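Local coordinates for aspartate aminotransferase (Rhodobacter sphaeroides, PDB 3NRA) that catalyses the pyridoxal-phosphate-dependent transfer of an amino group from L-aspartate to 2-oxoglutarate, giving oxaloacetate and L-glutamate, at the interface of chains A and B. Residues are numbered along the deposited sequence; one frame, centred on the assembly and turned at random. Chains: chain A/B, aspartate aminotransferase.

The four contacts are patches of one two-fold symmetric dimer interface. Contact 1 pairs helix 58-68 of each chain, and its C-alpha centre lies about 9 Å from that of contact 4, with which it shares A:Phe62 and A:Val66. Contacts 4 and 2, about 7 Å apart, overlap at A:Ala73, A:Tyr289 and B:Gly259. Contact 3, joining the end of helix 269-282 to helix 110-120, stands about 15 Å from contact 4, 16 Å from contact 2 and 23 Å from contact 1. Contacts 2 and 4 use the segment following the cofactor lysine, which probably couples dimerisation to the shape of the active site.

Contact 1: the interface of chains A and B. Residues chain A 59, 62-63, 66; chain B 59, 62-63, 66.
A:Phe59 reaches across to helix 58-68 of chain B and meets a succession of neighbours along its ring. From CB the side chain leaves with CG anti to the backbone N (chi1 -180°), which directs the ring at the partner helix. A:Phe59 CD1 faces both methyls of B:Val66, with B:Val66 CG2 at 4.1 Å. Further out, A:Phe59 CE1 meets B:Ser63 CA at 4.0 Å and B:Phe62 CD1 at 4.1 Å, the two phenylalanines sliding by in opposite directions. At the tip, A:Phe59 CZ lies in van der Waals contact with B:Ser63 OG at 3.4 Å and meets B:Phe59 CZ tip to tip at 3.6 Å. The twin ring of B:Phe59 likewise touches A:Ser63.

Beside this pair, A:Phe62 and B:Phe62 also approach tip to tip, but their rings overlap as an offset stack. The planes are 2° from parallel and the centroids 4.0 Å apart, with B:Phe62 CZ lying 3.3 Å above the A:Phe62 plane, toward its rim. An alanine in place of B:Phe62 would probably open a gap over the face of A:Phe62 and set that ring free to turn. No polar bond crosses this patch; aromatic packing between the two antiparallel helices joins the subunits here, supporting the dimer typical of these aminotransferases.

Contact 2: the interface of chains A and B. Residues chain A 69-70, 73-74, 289; chain B 46-47, 49, 258-259.
B:Ser258 OG, the serine hydroxyl lying 3.6 Å from A:Tyr74 OH, is gripped by two waters that bridge to chain A. One water O, 2.6 Å from B:Ser258 OG, passes on to the carbonyl O of A:Ala73; the other reaches the phenol OH of A:Tyr74. With CG anti to the carbonyl carbon (chi1 -73°), the A:Tyr74 ring stacks on the imidazole of B:His46, centroids 4.0 Å and planes 18° apart, the side chains running in opposite directions. B:His46 ND1 sits over the centre of the ring, 3.4 Å above its plane, and is itself tied to B:Gly47 O at 3.0 Å, which steadies the imidazole. B:Val49 CG1 comes in plane at the tyrosine edge, while B:Val49 CG2 packs on A:Gly70 CA at 3.4 Å. An alanine in place of A:Tyr74 would probably strip B:His46 of its stacking partner and leave the bridging water without its phenol.

The backbone N of A:Tyr289 gives a nearly straight bond (168°) to B:Gly259 O at 3.0 Å, and B:Gly259 CA lies over that tyrosine's face. A third water joins A:Tyr289 OH to B:Gly259 N. The site sets the end of helix 70-73 of chain A between the 46-49 loop and the 3-10 helix 258-260 of chain B.

Contact 3: the interface of chains A and B. Residues chain A 280-284; chain B 109, 112-113, 116, 282.
B:Gln112 turns its amide toward chain A by a bent chain: CG is anti to the backbone N (chi1 -171°), and the bend at chi2 (60°) swings the tip round to the carbonyl of A:Ile281. B:Gln112 NE2 donates to A:Ile281 O at 2.7 Å. The acceptor lies in the amide plane of B:Gln112, but the N-H arrives 36° out of the carbonyl plane and so off the lone pairs. The glutamine stem also packs, with B:Gln112 CB 3.8 Å from CG of A:Leu284, whose side chain crosses it at about a right angle.

A:Val282 divides its methyls between two partners. A:Val282 CG1, anti to the backbone N, meets its symmetry twin, B:Val282 CG1, at 3.5 Å, a tight contact close to the two-fold axis. A:Val282 CG2 lies over one face of B:Phe116, 3.8 Å above the plane and toward the rim, the two side chains pointing the same way. A water bridges the carbonyl O of A:Val282 to that of B:Gly113. The C-terminal end of helix 269-282 and the loop after it thus rest on the first turns of helix 110-120 of chain B, which follows strand 105-108 and B:Pro109.

Contact 4: the interface of chains A and B. Residues chain A 62, 66, 73, 287-290; chain B 54, 259-261.
The ring of A:Tyr289 is clamped on both faces: B:Gly259 CA lies on one, and on the other A:Val66 CG2, from its own chain, stands 3.6 Å above the plane, toward the rim. B:Tyr260 comes at its edge. The two tyrosine rings meet edge to face with planes 69° apart, and A:Tyr289 CD2 is the atom that sits over the centre of the B:Tyr260 ring, 3.7 Å above it. B:Gly259, B:Tyr260 and B:Arg261 belong to the Ser-Gly-Tyr-Arg stretch that follows the pyridoxal-phosphate lysine, B:Lys253, in this class I aminotransferase; in the family an arginine at this point commonly holds the cofactor phosphate, a role B:Arg261 is likely to share.

B:Tyr260 has CG anti to its carbonyl carbon (chi1 -67°), which sets the ring against both A:Tyr289 and A:Phe62, which lie toward the same face. B:Tyr260 CE1 meets the edge of A:Phe62 in the plane of that ring, 3.8 Å from A:Phe62 CZ, the side chains crossing at about a right angle. At the phenol end of A:Tyr289, OH touches B:Pro54 CG at 3.7 Å. Beside the B:Gly259 carbonyl, A:Ala287 CB packs against B:Arg261 CB at 3.6 Å, touching the base of the arginine.

Contact 1: the interface of chains A and B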
loop_
_atom_site.group_PDB
_atom_site.type_symbol
_atom_site.label_atom_id
_atom_site.label_comp_id
_atom_site.label_asym_id
_atom_site.label_seq_id
_atom_site.Cartn_x
_atom_site.Cartn_y
_atom_site.Cartn_z
ATOM N N PHE A 59 -11.480 14.029 -11.217
ATOM C CA PHE A 59 -12.670 13.348 -10.693
ATOM C C PHE A 59 -13.508 12.740 -11.813
ATOM O O PHE A 59 -14.008 11.645 -11.657
ATOM C CB PHE A 59 -13.563 14.275 -9.827
ATOM C CG PHE A 59 -14.795 13.570 -9.274
ATOM C CD1 PHE A 59 -14.680 12.685 -8.206
ATOM C CD2 PHE A 59 -16.040 13.707 -9.899
ATOM C CE1 PHE A 59 -15.811 11.965 -7.735
ATOM C CE2 PHE A 59 -17.151 13.010 -9.441
ATOM C CZ PHE A 59 -17.033 12.130 -8.346
ATOM N N PHE A 62 -11.911 9.523 -12.677
ATOM C CA PHE A 62 -12.196 8.512 -11.682
ATOM C C PHE A 62 -13.610 7.943 -11.900
ATOM O O PHE A 62 -13.835 6.709 -11.877
ATOM C CB PHE A 62 -12.083 9.110 -10.280
ATOM C CG PHE A 62 -12.221 8.095 -9.181
ATOM C CD1 PHE A 62 -13.464 7.739 -8.705
ATOM C CD2 PHE A 62 -11.094 7.492 -8.631
ATOM C CE1 PHE A 62 -13.588 6.788 -7.717
ATOM C CE2 PHE A 62 -11.199 6.569 -7.634
ATOM C CZ PHE A 62 -12.433 6.214 -7.164
ATOM N N SER A 63 -14.545 8.860 -12.123
ATOM C CA SER A 63 -15.942 8.521 -12.386
ATOM C C SER A 63 -16.121 7.685 -13.648
ATOM O O SER A 63 -16.853 6.671 -13.634
ATOM C CB SER A 63 -16.766 9.801 -12.507
ATOM O OG SER A 63 -18.061 9.488 -12.903
ATOM N N VAL A 66 -14.835 4.126 -12.885
ATOM C CA VAL A 66 -15.782 3.348 -12.099
ATOM C C VAL A 66 -16.937 2.855 -12.982
ATOM O O VAL A 66 -17.376 1.712 -12.859
ATOM C CB VAL A 66 -16.335 4.165 -10.888
ATOM C CG1 VAL A 66 -17.455 3.427 -10.226
ATOM C CG2 VAL A 66 -15.192 4.463 -9.865
ATOM N N PHE B 59 -20.204 4.946 -4.637
ATOM C CA PHE B 59 -19.682 6.018 -5.460
ATOM C C PHE B 59 -20.229 7.406 -5.033
ATOM O O PHE B 59 -19.488 8.417 -5.061
ATOM C CB PHE B 59 -19.965 5.781 -6.937
ATOM C CG PHE B 59 -19.456 6.863 -7.801
ATOM C CD1 PHE B 59 -18.106 6.999 -8.017
ATOM C CD2 PHE B 59 -20.311 7.828 -8.313
ATOM C CE1 PHE B 59 -17.624 8.043 -8.800
ATOM C CE2 PHE B 59 -19.831 8.865 -9.088
ATOM C CZ PHE B 59 -18.503 8.977 -9.324
ATOM N N PHE B 62 -18.116 8.341 -2.101
ATOM C CA PHE B 62 -16.794 8.725 -2.598
ATOM C C PHE B 62 -16.854 10.164 -3.133
ATOM O O PHE B 62 -15.988 11.008 -2.829
ATOM C CB PHE B 62 -16.324 7.748 -3.712
ATOM C CG PHE B 62 -14.921 8.020 -4.193
ATOM C CD1 PHE B 62 -14.681 8.999 -5.175
ATOM C CD2 PHE B 62 -13.849 7.385 -3.614
ATOM C CE1 PHE B 62 -13.410 9.322 -5.559
ATOM C CE2 PHE B 62 -12.555 7.661 -4.024
ATOM C CZ PHE B 62 -12.334 8.648 -4.999
ATOM N N SER B 63 -17.906 10.436 -3.897
ATOM C CA SER B 63 -18.120 11.734 -4.495
ATOM C C SER B 63 -18.393 12.852 -3.459
ATOM O O SER B 63 -17.906 13.957 -3.599
ATOM C CB SER B 63 -19.286 11.653 -5.473
ATOM O OG SER B 63 -19.469 12.914 -6.055
ATOM N N VAL B 66 -14.832 13.609 -1.898
ATOM C CA VAL B 66 -14.040 14.467 -2.753
ATOM C C VAL B 66 -14.499 15.929 -2.650
ATOM O O VAL B 66 -13.687 16.813 -2.381
ATOM C CB VAL B 66 -14.074 14.011 -4.188
ATOM C CG1 VAL B 66 -13.408 15.060 -5.083
ATOM C CG2 VAL B 66 -13.355 12.640 -4.313
#

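Contact 2: the interface of chains A and B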
loop_
_atom_site.group_PDB
_atom_site.type_symbol
_atom_site.label_atom_id
_atom_site.label_comp_id
_atom_site.label_asym_id
_atom_site.label_seq_id
_atom_site.Cartn_x
_atom_site.Cartn_y
_atom_site.Cartn_z
ATOM N N GLY A 69 -15.957 -0.136 -15.023
ATOM C CA GLY A 69 -16.290 -1.288 -14.199
ATOM C C GLY A 69 -15.078 -2.137 -13.890
ATOM O O GLY A 69 -14.037 -1.626 -13.550
ATOM N N GLY A 70 -15.215 -3.435 -14.049
ATOM C CA GLY A 70 -14.192 -4.384 -13.616
ATOM C C GLY A 70 -12.841 -4.264 -14.306
ATOM O O GLY A 70 -11.816 -4.551 -13.705
ATOM N N ALA A 73 -11.276 -1.697 -12.015
ATOM C CA ALA A 73 -11.158 -2.145 -10.613
ATOM C C ALA A 73 -9.996 -3.094 -10.415
ATOM O O ALA A 73 -9.299 -3.018 -9.396
ATOM C CB ALA A 73 -12.446 -2.790 -10.148
ATOM N N TYR A 74 -9.762 -3.956 -11.398
ATOM C CA TYR A 74 -8.652 -4.886 -11.369
ATOM C C TYR A 74 -7.648 -4.546 -12.470
ATOM O O TYR A 74 -8.020 -4.280 -13.611
ATOM C CB TYR A 74 -9.150 -6.304 -11.533
ATOM C CG TYR A 74 -9.866 -6.845 -10.300
ATOM C CD1 TYR A 74 -11.219 -6.611 -10.102
ATOM C CD2 TYR A 74 -9.169 -7.559 -9.321
ATOM C CE1 TYR A 74 -11.880 -7.103 -8.973
ATOM C CE2 TYR A 74 -9.819 -8.061 -8.181
ATOM C CZ TYR A 74 -11.168 -7.833 -8.014
ATOM O OH TYR A 74 -11.815 -8.302 -6.886
ATOM N N TYR A 289 -9.459 1.996 -9.178
ATOM C CA TYR A 289 -10.225 3.155 -9.631
ATOM C C TYR A 289 -9.372 4.433 -9.612
ATOM O O TYR A 289 -9.447 5.222 -10.532
ATOM C CB TYR A 289 -11.483 3.346 -8.816
ATOM C CG TYR A 289 -12.502 2.236 -8.940
ATOM C CD1 TYR A 289 -12.847 1.699 -10.176
ATOM C CD2 TYR A 289 -13.205 1.789 -7.810
ATOM C CE1 TYR A 289 -13.830 0.699 -10.287
ATOM C CE2 TYR A 289 -14.179 0.792 -7.906
ATOM C CZ TYR A 289 -14.488 0.253 -9.144
ATOM O OH TYR A 289 -15.417 -0.752 -9.232
ATOM N N HIS B 46 -10.467 -13.963 -10.544
ATOM C CA HIS B 46 -11.030 -13.040 -9.542
ATOM C C HIS B 46 -12.498 -12.700 -9.841
ATOM O O HIS B 46 -13.040 -13.075 -10.901
ATOM C CB HIS B 46 -10.186 -11.754 -9.469
ATOM C CG HIS B 46 -10.135 -10.999 -10.750
ATOM N ND1 HIS B 46 -11.121 -10.112 -11.127
ATOM C CD2 HIS B 46 -9.233 -11.012 -11.760
ATOM C CE1 HIS B 46 -10.823 -9.608 -12.313
ATOM N NE2 HIS B 46 -9.691 -10.146 -12.723
ATOM N N GLY B 47 -13.131 -11.980 -8.916
ATOM C CA GLY B 47 -14.558 -11.611 -9.049
ATOM C C GLY B 47 -14.867 -10.628 -10.182
ATOM O O GLY B 47 -14.024 -9.802 -10.556
ATOM N N VAL B 49 -16.909 -7.636 -11.057
ATOM C CA VAL B 49 -17.638 -6.570 -10.397
ATOM C C VAL B 49 -18.594 -5.846 -11.389
ATOM O O VAL B 49 -19.251 -4.857 -11.008
ATOM C CB VAL B 49 -16.700 -5.559 -9.683
ATOM C CG1 VAL B 49 -15.778 -6.292 -8.692
ATOM C CG2 VAL B 49 -15.892 -4.736 -10.702
ATOM N N SER B 258 -13.371 -3.812 -4.341
ATOM C CA SER B 258 -11.918 -4.010 -4.523
ATOM C C SER B 258 -11.252 -2.796 -5.168
ATOM O O SER B 258 -10.226 -2.378 -4.721
ATOM C CB SER B 258 -11.618 -5.270 -5.356
ATOM O OG SER B 258 -10.202 -5.453 -5.509
ATOM N N GLY B 259 -11.917 -2.173 -6.137
ATOM C CA GLY B 259 -11.339 -1.032 -6.891
ATOM C C GLY B 259 -11.011 0.204 -6.053
ATOM O O GLY B 259 -10.212 1.038 -6.464
HETATM O O HOH W 1 -8.544 -4.291 -7.149
HETATM O O HOH W 2 -9.836 -7.644 -4.419
HETATM O O HOH W 3 -14.573 -2.544 -7.243
#

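Contact 3: the interface of chains A and B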
loop_
_atom_site.group_PDB
_atom_site.type_symbol
_atom_site.label_atom_id
_atom_site.label_comp_id
_atom_site.label_asym_id
_atom_site.label_seq_id
_atom_site.Cartn_x
_atom_site.Cartn_y
_atom_site.Cartn_z
ATOM N N ALA A 280 2.676 -7.066 -4.830
ATOM C CA ALA A 280 1.611 -8.059 -4.837
ATOM C C ALA A 280 1.191 -8.466 -3.418
ATOM O O ALA A 280 -0.014 -8.679 -3.158
ATOM C CB ALA A 280 2.034 -9.305 -5.645
ATOM N N ILE A 281 2.173 -8.574 -2.514
ATOM C CA ILE A 281 1.912 -8.948 -1.120
ATOM C C ILE A 281 1.834 -7.771 -0.108
ATOM O O ILE A 281 1.338 -7.969 0.998
ATOM C CB ILE A 281 2.890 -10.070 -0.629
ATOM C CG1 ILE A 281 4.326 -9.571 -0.456
ATOM C CG2 ILE A 281 2.884 -11.198 -1.590
ATOM C CD1 ILE A 281 5.253 -10.665 0.038
ATOM N N VAL A 282 2.253 -6.549 -0.512
ATOM C CA VAL A 282 2.096 -5.352 0.317
ATOM C C VAL A 282 0.674 -4.801 0.240
ATOM O O VAL A 282 0.094 -4.431 1.249
ATOM C CB VAL A 282 3.085 -4.252 -0.088
ATOM C CG1 VAL A 282 2.804 -2.963 0.677
ATOM C CG2 VAL A 282 4.559 -4.713 0.158
ATOM N N SER A 283 0.127 -4.702 -0.960
ATOM C CA SER A 283 -1.226 -4.136 -1.136
ATOM C C SER A 283 -1.946 -4.542 -2.425
ATOM O O SER A 283 -3.015 -3.973 -2.721
ATOM C CB SER A 283 -1.162 -2.594 -1.064
ATOM O OG SER A 283 -0.468 -2.046 -2.172
ATOM N N LEU A 284 -1.403 -5.575 -3.133
ATOM C CA LEU A 284 -1.811 -6.004 -4.499
ATOM C C LEU A 284 -1.447 -4.996 -5.594
ATOM O O LEU A 284 -0.666 -5.321 -6.473
ATOM C CB LEU A 284 -3.298 -6.373 -4.594
ATOM C CG LEU A 284 -3.885 -7.441 -3.660
ATOM C CD1 LEU A 284 -5.436 -7.534 -3.877
ATOM C CD2 LEU A 284 -3.235 -8.793 -3.852
ATOM N N PRO B 109 -4.768 -0.322 2.983
ATOM C CA PRO B 109 -4.948 -0.506 1.535
ATOM C C PRO B 109 -5.312 -1.963 1.188
ATOM O O PRO B 109 -4.425 -2.798 0.916
ATOM C CB PRO B 109 -3.606 -0.092 0.945
ATOM C CG PRO B 109 -2.611 -0.203 2.105
ATOM C CD PRO B 109 -3.376 0.050 3.338
ATOM N N GLN B 112 -5.339 -7.084 1.872
ATOM C CA GLN B 112 -3.911 -7.396 1.610
ATOM C C GLN B 112 -3.009 -6.443 2.393
ATOM O O GLN B 112 -2.029 -6.874 2.994
ATOM C CB GLN B 112 -3.570 -7.314 0.105
ATOM C CG GLN B 112 -2.160 -7.832 -0.254
ATOM C CD GLN B 112 -1.962 -9.308 0.137
ATOM O OE1 GLN B 112 -2.811 -10.152 -0.156
ATOM N NE2 GLN B 112 -0.831 -9.613 0.785
ATOM N N GLY B 113 -3.349 -5.144 2.363
ATOM C CA GLY B 113 -2.632 -4.129 3.144
ATOM C C GLY B 113 -2.546 -4.484 4.622
ATOM O O GLY B 113 -1.468 -4.424 5.214
ATOM N N PHE B 116 -0.199 -7.754 5.107
ATOM C CA PHE B 116 1.196 -7.395 5.103
ATOM C C PHE B 116 1.641 -6.817 6.440
ATOM O O PHE B 116 2.694 -7.190 6.976
ATOM C CB PHE B 116 1.500 -6.354 4.026
ATOM C CG PHE B 116 2.968 -5.940 3.987
ATOM C CD1 PHE B 116 3.911 -6.796 3.519
ATOM C CD2 PHE B 116 3.373 -4.724 4.464
ATOM C CE1 PHE B 116 5.243 -6.445 3.495
ATOM C CE2 PHE B 116 4.694 -4.364 4.439
ATOM C CZ PHE B 116 5.626 -5.227 3.937
ATOM N N VAL B 282 4.975 2.593 4.680
ATOM C CA VAL B 282 4.594 1.701 3.583
ATOM C C VAL B 282 3.812 2.450 2.510
ATOM O O VAL B 282 4.084 2.272 1.298
ATOM C CB VAL B 282 3.771 0.460 4.091
ATOM C CG1 VAL B 282 3.174 -0.331 2.917
ATOM C CG2 VAL B 282 4.659 -0.444 4.933
HETATM O O HOH W 4 0.253 -2.423 3.646
#

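Contact 4: the interface of chains A and B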
loop_
_atom_site.group_PDB
_atom_site.type_symbol
_atom_site.label_atom_id
_atom_site.label_comp_id
_atom_site.label_asym_id
_atom_site.label_seq_id
_atom_site.Cartn_x
_atom_site.Cartn_y
_atom_site.Cartn_z
ATOM N N PHE A 62 -11.911 9.523 -12.677
ATOM C CA PHE A 62 -12.196 8.512 -11.682
ATOM C C PHE A 62 -13.610 7.943 -11.900
ATOM O O PHE A 62 -13.835 6.709 -11.877
ATOM C CB PHE A 62 -12.083 9.110 -10.280
ATOM C CG PHE A 62 -12.221 8.095 -9.181
ATOM C CD1 PHE A 62 -13.464 7.739 -8.705
ATOM C CD2 PHE A 62 -11.094 7.492 -8.631
ATOM C CE1 PHE A 62 -13.588 6.788 -7.717
ATOM C CE2 PHE A 62 -11.199 6.569 -7.634
ATOM C CZ PHE A 62 -12.433 6.214 -7.164
ATOM N N VAL A 66 -14.835 4.126 -12.885
ATOM C CA VAL A 66 -15.782 3.348 -12.099
ATOM C C VAL A 66 -16.937 2.855 -12.982
ATOM O O VAL A 66 -17.376 1.712 -12.859
ATOM C CB VAL A 66 -16.335 4.165 -10.888
ATOM C CG1 VAL A 66 -17.455 3.427 -10.226
ATOM C CG2 VAL A 66 -15.192 4.463 -9.865
ATOM N N ALA A 73 -11.276 -1.697 -12.015
ATOM C CA ALA A 73 -11.158 -2.145 -10.613
ATOM C C ALA A 73 -9.996 -3.094 -10.415
ATOM O O ALA A 73 -9.299 -3.018 -9.396
ATOM C CB ALA A 73 -12.446 -2.790 -10.148
ATOM N N ALA A 287 -4.799 1.549 -6.046
ATOM C CA ALA A 287 -6.229 1.350 -6.106
ATOM C C ALA A 287 -6.671 1.436 -7.564
ATOM O O ALA A 287 -6.362 2.395 -8.259
ATOM C CB ALA A 287 -6.959 2.400 -5.261
ATOM N N GLY A 288 -7.367 0.420 -8.022
ATOM C CA GLY A 288 -7.717 0.323 -9.404
ATOM C C GLY A 288 -8.457 1.548 -9.909
ATOM O O GLY A 288 -8.102 2.092 -10.943
ATOM N N TYR A 289 -9.459 1.996 -9.178
ATOM C CA TYR A 289 -10.225 3.155 -9.631
ATOM C C TYR A 289 -9.372 4.433 -9.612
ATOM O O TYR A 289 -9.447 5.222 -10.532
ATOM C CB TYR A 289 -11.483 3.346 -8.816
ATOM C CG TYR A 289 -12.502 2.236 -8.940
ATOM C CD1 TYR A 289 -12.847 1.699 -10.176
ATOM C CD2 TYR A 289 -13.205 1.789 -7.810
ATOM C CE1 TYR A 289 -13.830 0.699 -10.287
ATOM C CE2 TYR A 289 -14.179 0.792 -7.906
ATOM C CZ TYR A 289 -14.488 0.253 -9.144
ATOM O OH TYR A 289 -15.417 -0.752 -9.232
ATOM N N SER A 290 -8.523 4.586 -8.583
ATOM C CA SER A 290 -7.607 5.748 -8.479
ATOM C C SER A 290 -6.735 5.877 -9.696
ATOM O O SER A 290 -6.513 6.987 -10.191
ATOM C CB SER A 290 -6.697 5.630 -7.237
ATOM O OG SER A 290 -7.431 5.800 -6.030
ATOM N N PRO B 54 -20.431 -3.092 -7.269
ATOM C CA PRO B 54 -20.068 -2.478 -5.985
ATOM C C PRO B 54 -21.301 -1.992 -5.231
ATOM O O PRO B 54 -22.292 -1.623 -5.855
ATOM C CB PRO B 54 -19.211 -1.284 -6.401
ATOM C CG PRO B 54 -18.652 -1.667 -7.731
ATOM C CD PRO B 54 -19.693 -2.474 -8.395
ATOM N N GLY B 259 -11.917 -2.173 -6.137
ATOM C CA GLY B 259 -11.339 -1.032 -6.891
ATOM C C GLY B 259 -11.011 0.204 -6.053
ATOM O O GLY B 259 -10.212 1.038 -6.464
ATOM N N TYR B 260 -11.647 0.313 -4.871
ATOM C CA TYR B 260 -11.353 1.393 -3.915
ATOM C C TYR B 260 -10.152 1.085 -3.007
ATOM O O TYR B 260 -9.577 1.985 -2.458
ATOM C CB TYR B 260 -12.593 1.705 -3.085
ATOM C CG TYR B 260 -13.748 2.324 -3.903
ATOM C CD1 TYR B 260 -13.754 3.667 -4.223
ATOM C CD2 TYR B 260 -14.842 1.570 -4.270
ATOM C CE1 TYR B 260 -14.822 4.241 -4.968
ATOM C CE2 TYR B 260 -15.920 2.137 -4.998
ATOM C CZ TYR B 260 -15.890 3.471 -5.336
ATOM O OH TYR B 260 -16.944 4.038 -6.048
ATOM N N ARG B 261 -9.795 -0.201 -2.873
ATOM C CA ARG B 261 -8.610 -0.657 -2.116
ATOM C C ARG B 261 -8.693 -0.343 -0.571
ATOM O O ARG B 261 -7.939 0.492 -0.047
ATOM C CB ARG B 261 -7.320 -0.109 -2.738
ATOM C CG ARG B 261 -6.001 -0.900 -2.317
ATOM C CD ARG B 261 -5.546 -1.845 -3.426
ATOM N NE ARG B 261 -6.573 -2.812 -3.760
ATOM C CZ ARG B 261 -6.780 -3.972 -3.146
ATOM N NH1 ARG B 261 -5.953 -4.425 -2.215
ATOM N NH2 ARG B 261 -7.819 -4.697 -3.499
HETATM O O HOH W 5 -14.573 -2.544 -7.243
#